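PDB 5ZNT: chitin deacetylase 1 from Bombyx mori, which removes the acetyl groups from N-acetylglucosamine units of chitin, a zinc-dependent hydrolysis that yields chitosan and acetate. Local coordinates for residues 245-250 with 285-290. Sequence-based numbering, arbitrary orientation.
Sequences QFYNFL and LYWIDE
Leu250 packs on the indole of Trp287. CB of Leu250 sits over one face of the indole in a CH-pi contact, 3.5 Å from the centroid of the five-membered ring and only 7° off its normal. CD1 of Leu250 reaches CG of Trp287 at 3.8 Å. The CA-CB bond of Trp287 points toward 245-250, and CG lies anti to the backbone N; both side chains also touch Leu267 of strand 265-270. NE1 of Trp287 has a weak hydrogen bond to OD1 of Asn251, one residue beyond Leu250. An alanine in place of Trp287 would probably open a gap beside Leu250 and leave Asn251 OD1 without this donor.

Aromatic contacts continue around Tyr247. Tyr286 turns its edge toward the Tyr247 face in an offset edge-to-face pair, planes at 78°, with CE1 of Tyr247 3.8 Å from CD1 of Tyr286. The same CE1 lies 4.1 Å from CD1 of Trp287, the two rings meeting obliquely.

The polar link is one hydrogen bond, from OH of Tyr247 to OE1 of Glu290, very short at 2.4 Å. OE1 approaches in the plane of the phenol ring.

The axes of 245-250 and 285-290 approach to 10.0 Å, crossing at -35°. Helices 243-258 and 278-294 thus pack side by side against strand 265-270, away from the zinc site, on the outside of the distorted beta/alpha barrel typical of CE4 deacetylases, linked by an aromatic cluster of Tyr247, Tyr286 and Trp287.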
# COMPACT_ATOMS: atom_id res chain seq x y z
N GLN A 245 -1.03 10.85 22.34
CA GLN A 245 -2.29 10.61 21.64
C GLN A 245 -2.11 9.59 20.52
O GLN A 245 -2.94 8.70 20.35
CB GLN A 245 -2.86 11.91 21.08
CG GLN A 245 -3.33 12.91 22.12
CD GLN A 245 -3.65 14.29 21.53
OE1 GLN A 245 -3.28 14.60 20.40
NE2 GLN A 245 -4.33 15.13 22.32
N PHE A 246 -1.03 9.73 19.75
CA PHE A 246 -0.73 8.81 18.66
C PHE A 246 -0.51 7.40 19.19
O PHE A 246 -1.02 6.42 18.63
CB PHE A 246 0.51 9.29 17.90
CG PHE A 246 0.79 8.52 16.62
CD1 PHE A 246 -0.23 7.94 15.89
CD2 PHE A 246 2.09 8.39 16.16
CE1 PHE A 246 0.03 7.24 14.72
CE2 PHE A 246 2.36 7.67 14.98
CZ PHE A 246 1.33 7.10 14.28
N TYR A 247 0.25 7.27 20.29
CA TYR A 247 0.47 5.96 20.90
C TYR A 247 -0.86 5.31 21.30
O TYR A 247 -1.14 4.17 20.93
CB TYR A 247 1.42 6.11 22.09
CG TYR A 247 1.55 4.83 22.90
CD1 TYR A 247 2.36 3.78 22.46
CD2 TYR A 247 0.82 4.65 24.07
CE1 TYR A 247 2.46 2.59 23.20
CE2 TYR A 247 0.91 3.48 24.81
CZ TYR A 247 1.72 2.46 24.37
OH TYR A 247 1.77 1.31 25.11
N ASN A 248 -1.73 6.05 22.00
CA ASN A 248 -3.02 5.47 22.38
C ASN A 248 -3.88 5.18 21.16
O ASN A 248 -4.60 4.17 21.12
CB ASN A 248 -3.74 6.41 23.35
CG ASN A 248 -2.96 6.62 24.65
OD1 ASN A 248 -2.31 5.71 25.13
ND2 ASN A 248 -3.02 7.82 25.19
N PHE A 249 -3.81 6.04 20.15
CA PHE A 249 -4.53 5.80 18.90
C PHE A 249 -4.10 4.49 18.25
O PHE A 249 -4.93 3.69 17.79
CB PHE A 249 -4.30 7.01 17.99
CG PHE A 249 -4.72 6.84 16.57
CD1 PHE A 249 -6.01 7.16 16.17
CD2 PHE A 249 -3.81 6.40 15.62
CE1 PHE A 249 -6.39 7.04 14.85
CE2 PHE A 249 -4.19 6.27 14.28
CZ PHE A 249 -5.48 6.59 13.91
N LEU A 250 -2.79 4.22 18.22
CA LEU A 250 -2.32 2.95 17.66
C LEU A 250 -2.79 1.76 18.49
O LEU A 250 -3.21 0.75 17.92
CB LEU A 250 -0.80 2.96 17.58
CG LEU A 250 -0.20 3.93 16.56
CD1 LEU A 250 1.26 4.15 16.93
CD2 LEU A 250 -0.34 3.40 15.13
N LEU A 285 7.74 4.23 16.82
CA LEU A 285 8.76 3.22 17.05
C LEU A 285 8.59 2.56 18.42
O LEU A 285 8.72 1.34 18.55
CB LEU A 285 10.14 3.85 16.91
CG LEU A 285 10.39 4.36 15.48
CD1 LEU A 285 11.80 4.89 15.33
CD2 LEU A 285 10.10 3.25 14.46
N TYR A 286 8.30 3.36 19.46
CA TYR A 286 8.00 2.78 20.76
C TYR A 286 6.89 1.75 20.65
O TYR A 286 7.00 0.62 21.16
CB TYR A 286 7.61 3.88 21.75
CG TYR A 286 7.40 3.38 23.15
CD1 TYR A 286 6.20 2.78 23.52
CD2 TYR A 286 8.40 3.50 24.11
CE1 TYR A 286 6.00 2.30 24.80
CE2 TYR A 286 8.20 3.03 25.40
CZ TYR A 286 7.00 2.43 25.74
OH TYR A 286 6.80 1.95 27.02
N TRP A 287 5.80 2.12 19.96
CA TRP A 287 4.67 1.21 19.77
C TRP A 287 5.09 -0.06 19.03
O TRP A 287 4.76 -1.17 19.46
CB TRP A 287 3.55 1.94 19.02
CG TRP A 287 2.36 1.08 18.79
CD1 TRP A 287 1.38 0.78 19.71
CD2 TRP A 287 2.01 0.40 17.58
NE1 TRP A 287 0.45 -0.05 19.15
CE2 TRP A 287 0.80 -0.30 17.84
CE3 TRP A 287 2.59 0.30 16.30
CZ2 TRP A 287 0.17 -1.07 16.88
CZ3 TRP A 287 1.95 -0.47 15.35
CH2 TRP A 287 0.75 -1.15 15.65
N ILE A 288 5.76 0.09 17.89
CA ILE A 288 6.22 -1.06 17.12
C ILE A 288 7.05 -2.00 18.00
O ILE A 288 6.86 -3.22 17.99
CB ILE A 288 7.06 -0.62 15.90
CG1 ILE A 288 6.18 0.02 14.84
CG2 ILE A 288 7.78 -1.81 15.31
CD1 ILE A 288 7.02 0.60 13.68
N ASP A 289 8.00 -1.44 18.73
CA ASP A 289 8.89 -2.28 19.53
C ASP A 289 8.12 -2.95 20.66
O ASP A 289 8.34 -4.13 20.97
CB ASP A 289 10.03 -1.44 20.07
CG ASP A 289 11.00 -1.01 19.00
OD1 ASP A 289 11.10 -1.69 17.95
OD2 ASP A 289 11.70 0.00 19.23
N GLU A 290 7.16 -2.24 21.25
CA GLU A 290 6.34 -2.82 22.30
C GLU A 290 5.44 -3.93 21.76
O GLU A 290 5.30 -4.99 22.39
CB GLU A 290 5.52 -1.72 22.96
CG GLU A 290 4.70 -2.23 24.15
CD GLU A 290 3.97 -1.12 24.84
OE1 GLU A 290 3.16 -0.44 24.17
OE2 GLU A 290 4.22 -0.91 26.04